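Local coordinates for thioesterase superfamily protein (Sulfolobus solfataricus, PDB 2GF6), which binds coenzyme A in a hotdog-type fold and probably hydrolyses fatty acyl-CoA thioesters, at residues V8-V13 and K76-L81; W57-E62 and I112-K117; T90-F95 and E106-Q111. All blocks are in the same frame, centred on the assembly; numbering follows the deposited sequence.

Contact 1: residues V8-V13 and K76-L81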
loop_
_atom_site.group_PDB
_atom_site.type_symbol
_atom_site.label_atom_id
_atom_site.label_comp_id
_atom_site.label_asym_id
_atom_site.label_seq_id
_atom_site.Cartn_x
_atom_site.Cartn_y
_atom_site.Cartn_z
ATOM N N VAL A 8 4.484 24.681 0.429
ATOM C CA VAL A 8 5.500 23.939 1.190
ATOM C C VAL A 8 4.828 22.931 2.125
ATOM O O VAL A 8 3.963 23.296 2.921
ATOM C CB VAL A 8 6.387 24.888 2.053
ATOM C CG1 VAL A 8 7.630 24.157 2.585
ATOM C CG2 VAL A 8 6.813 26.124 1.267
ATOM N N PHE A 9 5.248 21.674 2.036
ATOM C CA PHE A 9 4.777 20.611 2.926
ATOM C C PHE A 9 5.945 19.809 3.470
ATOM O O PHE A 9 6.835 19.449 2.711
ATOM C CB PHE A 9 3.852 19.659 2.152
ATOM C CG PHE A 9 3.290 18.540 2.994
ATOM C CD1 PHE A 9 2.255 18.781 3.876
ATOM C CD2 PHE A 9 3.794 17.257 2.895
ATOM C CE1 PHE A 9 1.731 17.770 4.658
ATOM C CE2 PHE A 9 3.286 16.238 3.678
ATOM C CZ PHE A 9 2.250 16.501 4.573
ATOM N N GLU A 10 5.928 19.487 4.764
ATOM C CA GLU A 10 6.975 18.649 5.340
ATOM C C GLU A 10 6.448 17.313 5.834
ATOM O O GLU A 10 5.348 17.237 6.388
ATOM C CB GLU A 10 7.681 19.364 6.489
ATOM C CG GLU A 10 8.019 20.781 6.184
ATOM C CD GLU A 10 9.062 21.300 7.118
ATOM O OE1 GLU A 10 8.775 21.445 8.323
ATOM O OE2 GLU A 10 10.183 21.530 6.631
ATOM N N ASP A 11 7.252 16.264 5.623
ATOM C CA ASP A 11 6.883 14.908 5.997
ATOM C C ASP A 11 8.135 14.131 6.407
ATOM O O ASP A 11 9.245 14.622 6.288
ATOM C CB ASP A 11 6.147 14.214 4.844
ATOM C CG ASP A 11 4.956 13.370 5.327
ATOM O OD1 ASP A 11 5.060 12.765 6.423
ATOM O OD2 ASP A 11 3.913 13.335 4.625
ATOM N N VAL A 12 7.936 12.925 6.912
ATOM C CA VAL A 12 9.026 12.083 7.421
ATOM C C VAL A 12 8.827 10.670 6.859
ATOM O O VAL A 12 7.679 10.197 6.743
ATOM C CB VAL A 12 9.061 12.105 8.988
ATOM C CG1 VAL A 12 7.785 11.507 9.577
ATOM C CG2 VAL A 12 10.282 11.397 9.538
ATOM N N VAL A 13 9.928 10.037 6.457
ATOM C CA VAL A 13 9.864 8.702 5.881
ATOM C C VAL A 13 9.637 7.659 6.968
ATOM O O VAL A 13 10.362 7.607 7.955
ATOM C CB VAL A 13 11.139 8.347 5.046
ATOM C CG1 VAL A 13 11.015 6.953 4.393
ATOM C CG2 VAL A 13 11.364 9.380 3.930
ATOM N N LYS A 76 13.613 13.389 7.223
ATOM C CA LYS A 76 12.602 14.432 7.053
ATOM C C LYS A 76 12.697 14.992 5.652
ATOM O O LYS A 76 13.800 15.206 5.141
ATOM C CB LYS A 76 12.805 15.588 8.029
ATOM C CG LYS A 76 12.546 15.239 9.480
ATOM C CD LYS A 76 12.670 16.481 10.407
ATOM C CE LYS A 76 14.008 17.268 10.273
ATOM N NZ LYS A 76 15.199 16.584 10.870
ATOM N N LEU A 77 11.545 15.310 5.072
ATOM C CA LEU A 77 11.456 15.788 3.697
ATOM C C LEU A 77 10.620 17.055 3.607
ATOM O O LEU A 77 9.744 17.294 4.423
ATOM C CB LEU A 77 10.819 14.725 2.805
ATOM C CG LEU A 77 11.405 13.323 2.913
ATOM C CD1 LEU A 77 10.636 12.421 2.032
ATOM C CD2 LEU A 77 12.876 13.272 2.550
ATOM N N THR A 78 10.927 17.871 2.615
ATOM C CA THR A 78 10.179 19.065 2.323
ATOM C C THR A 78 9.756 18.898 0.874
ATOM O O THR A 78 10.580 18.650 0.014
ATOM C CB THR A 78 11.068 20.325 2.516
ATOM O OG1 THR A 78 11.366 20.498 3.904
ATOM C CG2 THR A 78 10.378 21.583 1.996
ATOM N N VAL A 79 8.453 18.953 0.619
ATOM C CA VAL A 79 7.949 18.969 -0.738
ATOM C C VAL A 79 7.602 20.430 -1.090
ATOM O O VAL A 79 6.964 21.131 -0.313
ATOM C CB VAL A 79 6.714 18.024 -0.908
ATOM C CG1 VAL A 79 6.398 17.788 -2.370
ATOM C CG2 VAL A 79 6.939 16.695 -0.170
ATOM N N LEU A 80 8.071 20.859 -2.261
ATOM C CA LEU A 80 7.765 22.152 -2.864
ATOM C C LEU A 80 6.804 21.942 -4.035
ATOM O O LEU A 80 7.073 21.155 -4.925
ATOM C CB LEU A 80 9.054 22.831 -3.354
ATOM C CG LEU A 80 10.208 22.916 -2.349
ATOM C CD1 LEU A 80 11.381 23.670 -2.898
ATOM C CD2 LEU A 80 9.763 23.583 -1.067
ATOM N N LEU A 81 5.689 22.664 -4.035
ATOM C CA LEU A 81 4.694 22.535 -5.093
ATOM C C LEU A 81 4.650 23.752 -6.013
ATOM O O LEU A 81 4.717 24.892 -5.553
ATOM C CB LEU A 81 3.308 22.331 -4.481
ATOM C CG LEU A 81 2.252 21.667 -5.376
ATOM C CD1 LEU A 81 2.555 20.178 -5.603
ATOM C CD2 LEU A 81 0.904 21.838 -4.732
#
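Strand 8-12 lies antiparallel along 76-81, and the side chains of the two strands form a different relief on each face of the sheet. The frame is regular: Phe9 N to Val79 O spans 3.0 Å, Val79 N answers to Phe9 O, and Asp11 and Leu77 exchange a second such pair.

On one face Thr78 is the pivot. Its methyl CG2, anti to the backbone N, helps form a shallow notch in which Val8 CG1 rests, 3.8 Å from Thr78 CG2 and, less closely, 4.3 Å from Leu80 CD2. The hydroxyl branch faces the other way, toward Glu10. The glutamate runs extended beyond CG beside the threonine, so that Glu10 OE2 meets Thr78 OG1 at 3.1 Å in a weak hydrogen bond.

The other face is fuller. Phe9, with CG anti to the backbone N (chi1 -179°), brings its ring to where Val79 CG2 sits at the edge, 4.4 Å from Phe9 CD2. Asp11 OD2 also lies at the edge of this ring, in its plane; the same oxygen forms a salt bridge with Arg31 and takes a hydrogen bond from Asn35. Asp11 OD1, through its anti lone pair, accepts from the backbone Val12 N at 2.9 Å. Beyond the strand's end, Val13 crosses Leu77 obliquely, its CG2 meeting Leu77 CD1 at 3.7 Å.

Helix 26-45 packs against Phe9 and Val79, the covered side of a curved antiparallel sheet wrapped about a long helix, the hallmark of the hotdog fold.

Contact 2: residues W57-E62 and I112-K117; sequences WFVIAE and IAINPK. With COA (coenzyme A), chain E.
Four backbone hydrogen bonds join Trp57 and Val59 of strand 56-67 to Ile114 and Ile112, and the quality of the packing changes along this short antiparallel ladder. The tightest part lies near the coenzyme. Ala61 CB presses on Ile112 CD1 at 3.5 Å, closer than carbon atoms usually come. A second close meeting is that of Val59 CG1 with Ile114 CD1, also 3.5 Å, where the two side chains cross at about a right angle. Ile114 reaches this point because CG1 takes the crowded position between backbone N and carbonyl carbon (chi1 69°), while its CG2 branch meets the dimethyl group of coenzyme A. The Ile112 CD1 methyl likewise touches the adenine, 3.6 Å from C8A.

The far end is more exposed but still closely stacked. There Pro116 crosses the Trp57 indole obliquely and sets its CB over the centre of one face, a CH-pi contact 3.6 Å from the centroid of the six-membered ring. The loose, solvent side is at Asn115 and Lys117, which do not touch 57-62. Asn115 OD1 accepts from Lys117 N in an Asx turn at the strand's end, and the exposed Lys117 reaches back to a salt bridge with Glu54.

The strand 57-62 also offers polar groups to the ligand. Ile60 O accepts from N4P of the pantetheine arm at 2.8 Å. Glu62, fully extended with CG anti to the backbone N, receives N6A of the adenine on OE1 at 2.8 Å. Its OE2 is hydrogen-bonded to Tyr108 OH and to His64 NE2 of the second subunit. So many polar partners would probably favour an ionised carboxylate, which is consistent with adenine binding being linked to the subunit interface, while the isoleucines supply an apolar surface.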
loop_
_atom_site.group_PDB
_atom_site.type_symbol
_atom_site.label_atom_id
_atom_site.label_comp_id
_atom_site.label_asym_id
_atom_site.label_seq_id
_atom_site.Cartn_x
_atom_site.Cartn_y
_atom_site.Cartn_z
ATOM N N TRP A 57 -14.828 15.534 -9.252
ATOM C CA TRP A 57 -13.618 14.831 -8.806
ATOM C C TRP A 57 -12.381 15.287 -9.580
ATOM O O TRP A 57 -12.517 15.764 -10.696
ATOM C CB TRP A 57 -13.787 13.350 -9.085
ATOM C CG TRP A 57 -14.745 12.605 -8.182
ATOM C CD1 TRP A 57 -15.650 13.125 -7.277
ATOM C CD2 TRP A 57 -14.935 11.194 -8.172
ATOM N NE1 TRP A 57 -16.351 12.107 -6.687
ATOM C CE2 TRP A 57 -15.925 10.909 -7.218
ATOM C CE3 TRP A 57 -14.340 10.134 -8.870
ATOM C CZ2 TRP A 57 -16.345 9.601 -6.951
ATOM C CZ3 TRP A 57 -14.753 8.859 -8.603
ATOM C CH2 TRP A 57 -15.758 8.600 -7.659
ATOM N N PHE A 58 -11.190 15.095 -8.997
ATOM C CA PHE A 58 -9.920 15.207 -9.708
ATOM C C PHE A 58 -9.348 13.792 -9.922
ATOM O O PHE A 58 -9.272 12.985 -8.981
ATOM C CB PHE A 58 -8.922 16.074 -8.921
ATOM C CG PHE A 58 -9.267 17.539 -8.929
ATOM C CD1 PHE A 58 -8.935 18.330 -10.017
ATOM C CD2 PHE A 58 -9.945 18.121 -7.865
ATOM C CE1 PHE A 58 -9.280 19.681 -10.042
ATOM C CE2 PHE A 58 -10.300 19.491 -7.878
ATOM C CZ PHE A 58 -9.979 20.264 -8.964
ATOM N N VAL A 59 -8.972 13.491 -11.157
ATOM C CA VAL A 59 -8.349 12.212 -11.478
ATOM C C VAL A 59 -7.058 12.444 -12.228
ATOM O O VAL A 59 -7.012 13.316 -13.092
ATOM C CB VAL A 59 -9.300 11.245 -12.285
ATOM C CG1 VAL A 59 -10.637 11.057 -11.548
ATOM C CG2 VAL A 59 -9.528 11.695 -13.715
ATOM N N ILE A 60 -6.031 11.633 -11.919
ATOM C CA ILE A 60 -4.697 11.729 -12.536
ATOM C C ILE A 60 -4.699 11.211 -13.984
ATOM O O ILE A 60 -5.152 10.098 -14.260
ATOM C CB ILE A 60 -3.646 10.926 -11.709
ATOM C CG1 ILE A 60 -3.558 11.464 -10.282
ATOM C CG2 ILE A 60 -2.250 10.960 -12.341
ATOM C CD1 ILE A 60 -2.939 10.506 -9.310
ATOM N N ALA A 61 -4.205 12.046 -14.896
ATOM C CA ALA A 61 -4.072 11.714 -16.303
ATOM C C ALA A 61 -2.672 11.321 -16.676
ATOM O O ALA A 61 -2.449 10.692 -17.710
ATOM C CB ALA A 61 -4.464 12.905 -17.103
ATOM N N GLU A 62 -1.696 11.742 -15.878
ATOM C CA GLU A 62 -0.326 11.504 -16.256
ATOM C C GLU A 62 0.522 11.738 -15.055
ATOM O O GLU A 62 0.229 12.650 -14.282
ATOM C CB GLU A 62 0.102 12.467 -17.379
ATOM C CG GLU A 62 1.548 12.217 -17.808
ATOM C CD GLU A 62 1.994 13.044 -18.972
ATOM O OE1 GLU A 62 1.096 13.663 -19.606
ATOM O OE2 GLU A 62 3.245 13.060 -19.225
ATOM N N ILE A 112 -7.127 16.231 -13.819
ATOM C CA ILE A 112 -8.232 16.710 -14.610
ATOM C C ILE A 112 -9.476 16.650 -13.752
ATOM O O ILE A 112 -9.706 15.671 -13.061
ATOM C CB ILE A 112 -8.388 15.862 -15.911
ATOM C CG1 ILE A 112 -7.076 15.836 -16.704
ATOM C CG2 ILE A 112 -9.501 16.387 -16.805
ATOM C CD1 ILE A 112 -7.151 14.970 -17.929
ATOM N N ALA A 113 -10.256 17.736 -13.790
ATOM C CA ALA A 113 -11.553 17.806 -13.176
ATOM C C ALA A 113 -12.569 17.019 -14.030
ATOM O O ALA A 113 -12.598 17.148 -15.263
ATOM C CB ALA A 113 -11.968 19.267 -13.024
ATOM N N ILE A 114 -13.360 16.173 -13.373
ATOM C CA ILE A 114 -14.378 15.389 -14.058
ATOM C C ILE A 114 -15.716 15.352 -13.351
ATOM O O ILE A 114 -15.798 15.551 -12.144
ATOM C CB ILE A 114 -13.912 13.913 -14.311
ATOM C CG1 ILE A 114 -13.809 13.106 -12.998
ATOM C CG2 ILE A 114 -12.621 13.907 -15.033
ATOM C CD1 ILE A 114 -13.692 11.591 -13.206
ATOM N N ASN A 115 -16.757 15.090 -14.128
ATOM C CA ASN A 115 -17.993 14.590 -13.589
ATOM C C ASN A 115 -17.948 13.020 -13.568
ATOM O O ASN A 115 -17.771 12.352 -14.608
ATOM C CB ASN A 115 -19.167 15.148 -14.386
ATOM C CG ASN A 115 -20.467 14.868 -13.727
ATOM O OD1 ASN A 115 -20.708 13.747 -13.272
ATOM N ND2 ASN A 115 -21.305 15.860 -13.642
ATOM N N PRO A 116 -17.985 12.430 -12.360
ATOM C CA PRO A 116 -17.799 10.991 -12.225
ATOM C C PRO A 116 -19.069 10.188 -12.493
ATOM O O PRO A 116 -18.984 8.978 -12.639
ATOM C CB PRO A 116 -17.390 10.861 -10.771
ATOM C CG PRO A 116 -18.230 11.918 -10.112
ATOM C CD PRO A 116 -18.118 13.074 -11.045
ATOM N N LYS A 117 -20.225 10.857 -12.550
ATOM C CA LYS A 117 -21.504 10.205 -12.858
ATOM C C LYS A 117 -21.620 9.827 -14.340
ATOM O O LYS A 117 -22.287 8.840 -14.687
ATOM C CB LYS A 117 -22.655 11.124 -12.492
ATOM C CG LYS A 117 -22.910 11.250 -11.009
ATOM C CD LYS A 117 -23.793 12.429 -10.728
ATOM C CE LYS A 117 -24.240 12.443 -9.307
ATOM N NZ LYS A 117 -24.795 13.774 -8.990
HETATM N N1A COA E . -1.652 16.580 -20.059
HETATM C C2A COA E . -2.324 17.766 -20.328
HETATM N N3A COA E . -3.647 17.734 -20.731
HETATM C C4A COA E . -4.257 16.531 -20.857
HETATM C C5A COA E . -3.589 15.341 -20.590
HETATM C C6A COA E . -2.278 15.362 -20.182
HETATM N N6A COA E . -1.599 14.209 -20.147
HETATM N N7A COA E . -4.451 14.320 -20.790
HETATM C C8A COA E . -5.653 14.834 -21.162
HETATM N N9A COA E . -5.525 16.197 -21.220
HETATM C C1B COA E . -6.477 17.188 -21.718
HETATM C C2B COA E . -6.965 16.954 -23.123
HETATM O O2B COA E . -6.086 17.466 -24.083
HETATM C C3B COA E . -8.242 17.749 -23.117
HETATM O O3B COA E . -7.890 19.095 -23.411
HETATM P P3B COA E . -8.902 20.190 -24.036
HETATM O O7A COA E . -9.234 21.179 -22.930
HETATM O O8A COA E . -10.185 19.594 -24.577
HETATM O O9A COA E . -8.146 20.926 -25.111
HETATM C C4B COA E . -8.746 17.624 -21.684
HETATM O O4B COA E . -7.637 17.163 -20.934
HETATM C C5B COA E . -9.872 16.634 -21.525
HETATM O O5B COA E . -9.396 15.381 -21.917
HETATM P P1A COA E . -10.228 14.407 -22.881
HETATM O O1A COA E . -9.343 13.570 -23.748
HETATM O O2A COA E . -11.258 15.163 -23.660
HETATM O O3A COA E . -10.843 13.405 -21.790
HETATM P P2A COA E . -12.363 13.124 -21.387
HETATM O O4A COA E . -13.135 12.246 -22.324
HETATM O O5A COA E . -13.170 14.335 -21.006
HETATM O O6A COA E . -12.072 12.269 -20.078
HETATM C CBP COA E . -10.886 10.926 -18.664
HETATM C CCP COA E . -10.801 12.210 -19.462
HETATM C CDP COA E . -11.662 9.906 -19.509
HETATM C CEP COA E . -11.641 11.252 -17.383
HETATM C CAP COA E . -9.497 10.375 -18.399
HETATM O OAP COA E . -8.833 10.042 -19.601
HETATM C C9P COA E . -9.499 9.140 -17.565
HETATM O O9P COA E . -10.660 8.545 -17.033
HETATM N N8P COA E . -8.307 8.654 -17.359
HETATM C C7P COA E . -8.161 7.621 -16.364
HETATM C C6P COA E . -7.390 8.209 -15.217
HETATM C C5P COA E . -7.033 7.152 -14.223
HETATM O O5P COA E . -7.548 6.013 -14.198
HETATM N N4P COA E . -6.104 7.589 -13.405
HETATM C C3P COA E . -5.344 6.641 -12.642
HETATM C C2P COA E . -4.213 7.343 -11.950
HETATM S S1P COA E . -3.383 6.152 -10.967
#

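Contact 3: residues T90-F95 and E106-Q111; sequences TIKFEF and EGYVIQ. With COA (coenzyme A), chain E.
Strands 90-99 and 102-115 form a beta hairpin of the hotdog sheet, and six backbone hydrogen bonds tie the ranges 90-95 and 106-111 together; that from Gln111 N to Ile91 O, 2.8 Å long, lies nearly along the C=O axis.

On one face the extended Lys92 crosses Tyr108 obliquely, its CE lying over the ring 3.9 Å from the centroid. NZ continues past it into an off-centre cation-pi contact and a long, weak salt bridge to Glu94, whose main ionic partner is Lys84. Tyr108 meets this chain because its CG sits in the crowded position, chi1 63°. On the same side Thr90 CG2 meets Ile110 CG2 at 3.6 Å.

On the other face Phe95, in the same rotamer, lays its ring over the Gly107 backbone, Gly107 C being 3.5 Å above the ring plane. Next along, Phe93 carries Ile91 CG2 over one face, while Gln111 OE1, hydrogen-bonded to Tyr49 OH, approaches the ring obliquely.

Outside this shell, helix 26-45 closes over Phe93 and Val109 through Ile37, and Tyr108 OH is hydrogen-bonded to Glu62 OE2. At the ligand, Ile110 CD1 stands 3.5 Å from N1A of coenzyme A.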
loop_
_atom_site.group_PDB
_atom_site.type_symbol
_atom_site.label_atom_id
_atom_site.label_comp_id
_atom_site.label_asym_id
_atom_site.label_seq_id
_atom_site.Cartn_x
_atom_site.Cartn_y
_atom_site.Cartn_z
ATOM N N THR A 90 -7.709 21.366 -16.320
ATOM C CA THR A 90 -6.523 20.548 -16.065
ATOM C C THR A 90 -5.433 21.366 -15.348
ATOM O O THR A 90 -5.211 22.541 -15.668
ATOM C CB THR A 90 -5.947 20.070 -17.375
ATOM O OG1 THR A 90 -6.921 19.274 -18.046
ATOM C CG2 THR A 90 -4.760 19.253 -17.127
ATOM N N ILE A 91 -4.783 20.737 -14.375
ATOM C CA ILE A 91 -3.679 21.352 -13.632
ATOM C C ILE A 91 -2.507 20.411 -13.636
ATOM O O ILE A 91 -2.708 19.221 -13.520
ATOM C CB ILE A 91 -4.057 21.551 -12.163
ATOM C CG1 ILE A 91 -5.270 22.472 -12.057
ATOM C CG2 ILE A 91 -2.879 22.171 -11.369
ATOM C CD1 ILE A 91 -5.920 22.456 -10.688
ATOM N N LYS A 92 -1.297 20.952 -13.756
ATOM C CA LYS A 92 -0.076 20.203 -13.654
ATOM C C LYS A 92 0.573 20.600 -12.342
ATOM O O LYS A 92 0.981 21.737 -12.177
ATOM C CB LYS A 92 0.862 20.553 -14.792
ATOM C CG LYS A 92 2.207 19.894 -14.749
ATOM C CD LYS A 92 2.985 20.310 -15.987
ATOM C CE LYS A 92 4.308 19.592 -16.090
ATOM N NZ LYS A 92 5.156 20.340 -17.039
ATOM N N PHE A 93 0.631 19.654 -11.410
ATOM C CA PHE A 93 1.194 19.877 -10.111
ATOM C C PHE A 93 2.622 19.419 -10.187
ATOM O O PHE A 93 2.868 18.234 -10.092
ATOM C CB PHE A 93 0.431 19.057 -9.065
ATOM C CG PHE A 93 -0.914 19.623 -8.708
ATOM C CD1 PHE A 93 -1.006 20.789 -7.967
ATOM C CD2 PHE A 93 -2.094 18.991 -9.101
ATOM C CE1 PHE A 93 -2.242 21.316 -7.615
ATOM C CE2 PHE A 93 -3.330 19.522 -8.750
ATOM C CZ PHE A 93 -3.403 20.686 -8.013
ATOM N N GLU A 94 3.541 20.353 -10.426
ATOM C CA GLU A 94 4.995 20.088 -10.423
ATOM C C GLU A 94 5.496 20.061 -8.981
ATOM O O GLU A 94 5.025 20.843 -8.166
ATOM C CB GLU A 94 5.740 21.183 -11.168
ATOM C CG GLU A 94 5.235 21.500 -12.580
ATOM C CD GLU A 94 6.120 22.532 -13.326
ATOM O OE1 GLU A 94 6.662 23.478 -12.702
ATOM O OE2 GLU A 94 6.252 22.413 -14.559
ATOM N N PHE A 95 6.452 19.187 -8.663
ATOM C CA PHE A 95 6.948 19.089 -7.295
ATOM C C PHE A 95 8.427 18.752 -7.235
ATOM O O PHE A 95 8.952 18.127 -8.154
ATOM C CB PHE A 95 6.147 18.060 -6.490
ATOM C CG PHE A 95 6.309 16.642 -6.972
ATOM C CD1 PHE A 95 7.425 15.882 -6.598
ATOM C CD2 PHE A 95 5.332 16.038 -7.782
ATOM C CE1 PHE A 95 7.581 14.566 -7.036
ATOM C CE2 PHE A 95 5.493 14.709 -8.222
ATOM C CZ PHE A 95 6.626 13.980 -7.841
ATOM N N GLU A 106 12.262 15.020 -8.316
ATOM C CA GLU A 106 11.363 15.985 -8.977
ATOM C C GLU A 106 10.344 15.307 -9.900
ATOM O O GLU A 106 10.589 14.225 -10.424
ATOM C CB GLU A 106 12.165 17.008 -9.766
ATOM C CG GLU A 106 13.125 16.408 -10.761
ATOM C CD GLU A 106 13.977 17.465 -11.396
ATOM O OE1 GLU A 106 13.389 18.446 -11.908
ATOM O OE2 GLU A 106 15.216 17.323 -11.379
ATOM N N GLY A 107 9.200 15.944 -10.110
ATOM C CA GLY A 107 8.159 15.331 -10.917
ATOM C C GLY A 107 6.945 16.184 -11.126
ATOM O O GLY A 107 6.959 17.363 -10.825
ATOM N N TYR A 108 5.891 15.571 -11.659
ATOM C CA TYR A 108 4.616 16.240 -11.759
ATOM C C TYR A 108 3.546 15.197 -11.841
ATOM O O TYR A 108 3.812 14.064 -12.203
ATOM C CB TYR A 108 4.569 17.146 -12.993
ATOM C CG TYR A 108 4.699 16.444 -14.328
ATOM C CD1 TYR A 108 3.620 15.711 -14.882
ATOM C CD2 TYR A 108 5.891 16.502 -15.058
ATOM C CE1 TYR A 108 3.752 15.060 -16.122
ATOM C CE2 TYR A 108 6.021 15.853 -16.285
ATOM C CZ TYR A 108 4.953 15.142 -16.801
ATOM O OH TYR A 108 5.107 14.520 -17.980
ATOM N N VAL A 109 2.337 15.565 -11.450
ATOM C CA VAL A 109 1.143 14.814 -11.832
ATOM C C VAL A 109 0.231 15.827 -12.473
ATOM O O VAL A 109 0.175 16.983 -12.077
ATOM C CB VAL A 109 0.384 14.109 -10.642
ATOM C CG1 VAL A 109 1.341 13.331 -9.803
ATOM C CG2 VAL A 109 -0.314 15.073 -9.773
ATOM N N ILE A 110 -0.491 15.366 -13.463
ATOM C CA ILE A 110 -1.467 16.151 -14.124
ATOM C C ILE A 110 -2.837 15.654 -13.731
ATOM O O ILE A 110 -3.163 14.485 -13.859
ATOM C CB ILE A 110 -1.224 16.084 -15.611
ATOM C CG1 ILE A 110 0.089 16.825 -15.899
ATOM C CG2 ILE A 110 -2.457 16.585 -16.375
ATOM C CD1 ILE A 110 0.444 16.957 -17.308
ATOM N N GLN A 111 -3.655 16.581 -13.255
ATOM C CA GLN A 111 -4.977 16.253 -12.804
ATOM C C GLN A 111 -6.043 16.959 -13.585
ATOM O O GLN A 111 -5.882 18.102 -13.984
ATOM C CB GLN A 111 -5.096 16.512 -11.304
ATOM C CG GLN A 111 -4.389 15.404 -10.587
ATOM C CD GLN A 111 -4.769 15.289 -9.171
ATOM O OE1 GLN A 111 -4.322 16.087 -8.342
ATOM N NE2 GLN A 111 -5.564 14.270 -8.850
HETATM N N1A COA E . -1.652 16.580 -20.059
HETATM C C2A COA E . -2.324 17.766 -20.328
HETATM N N3A COA E . -3.647 17.734 -20.731
HETATM C C4A COA E . -4.257 16.531 -20.857
HETATM C C5A COA E . -3.589 15.341 -20.590
HETATM C C6A COA E . -2.278 15.362 -20.182
HETATM N N6A COA E . -1.599 14.209 -20.147
HETATM N N7A COA E . -4.451 14.320 -20.790
HETATM C C8A COA E . -5.653 14.834 -21.162
HETATM N N9A COA E . -5.525 16.197 -21.220
HETATM C C1B COA E . -6.477 17.188 -21.718
HETATM C C2B COA E . -6.965 16.954 -23.123
HETATM O O2B COA E . -6.086 17.466 -24.083
HETATM C C3B COA E . -8.242 17.749 -23.117
HETATM O O3B COA E . -7.890 19.095 -23.411
HETATM P P3B COA E . -8.902 20.190 -24.036
HETATM O O7A COA E . -9.234 21.179 -22.930
HETATM O O8A COA E . -10.185 19.594 -24.577
HETATM O O9A COA E . -8.146 20.926 -25.111
HETATM C C4B COA E . -8.746 17.624 -21.684
HETATM O O4B COA E . -7.637 17.163 -20.934
HETATM C C5B COA E . -9.872 16.634 -21.525
HETATM O O5B COA E . -9.396 15.381 -21.917
HETATM P P1A COA E . -10.228 14.407 -22.881
HETATM O O1A COA E . -9.343 13.570 -23.748
HETATM O O2A COA E . -11.258 15.163 -23.660
HETATM O O3A COA E . -10.843 13.405 -21.790
HETATM P P2A COA E . -12.363 13.124 -21.387
HETATM O O4A COA E . -13.135 12.246 -22.324
HETATM O O5A COA E . -13.170 14.335 -21.006
HETATM O O6A COA E . -12.072 12.269 -20.078
HETATM C CBP COA E . -10.886 10.926 -18.664
HETATM C CCP COA E . -10.801 12.210 -19.462
HETATM C CDP COA E . -11.662 9.906 -19.509
HETATM C CEP COA E . -11.641 11.252 -17.383
HETATM C CAP COA E . -9.497 10.375 -18.399
HETATM O OAP COA E . -8.833 10.042 -19.601
HETATM C C9P COA E . -9.499 9.140 -17.565
HETATM O O9P COA E . -10.660 8.545 -17.033
HETATM N N8P COA E . -8.307 8.654 -17.359
HETATM C C7P COA E . -8.161 7.621 -16.364
HETATM C C6P COA E . -7.390 8.209 -15.217
HETATM C C5P COA E . -7.033 7.152 -14.223
HETATM O O5P COA E . -7.548 6.013 -14.198
HETATM N N4P COA E . -6.104 7.589 -13.405
HETATM C C3P COA E . -5.344 6.641 -12.642
HETATM C C2P COA E . -4.213 7.343 -11.950
HETATM S S1P COA E . -3.383 6.152 -10.967
#

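Overall arrangement
All three contacts are antiparallel ladders of one curled sheet, yet their chemistry follows their place in it. Contact 1 joins the edge strand 8-12 to strand 76-85 and is partly exposed, with polar and apolar groups on both faces. Contact 3, nearer the centre of the chain, lies on the hairpin 90-99/102-115, whose first strand neighbours strand 76-85, and touches contact 1 where Leu81 packs on Phe93. Contact 2 is the most buried and shares strand 102-115 with contact 3, which is nested inside the loop that contact 2 closes; Ala61 N and Ile110 O bridge them at 2.8 Å. Both border coenzyme A; contact 1 does not touch it, the Val13 side chain being about 10 Å from a bound copy.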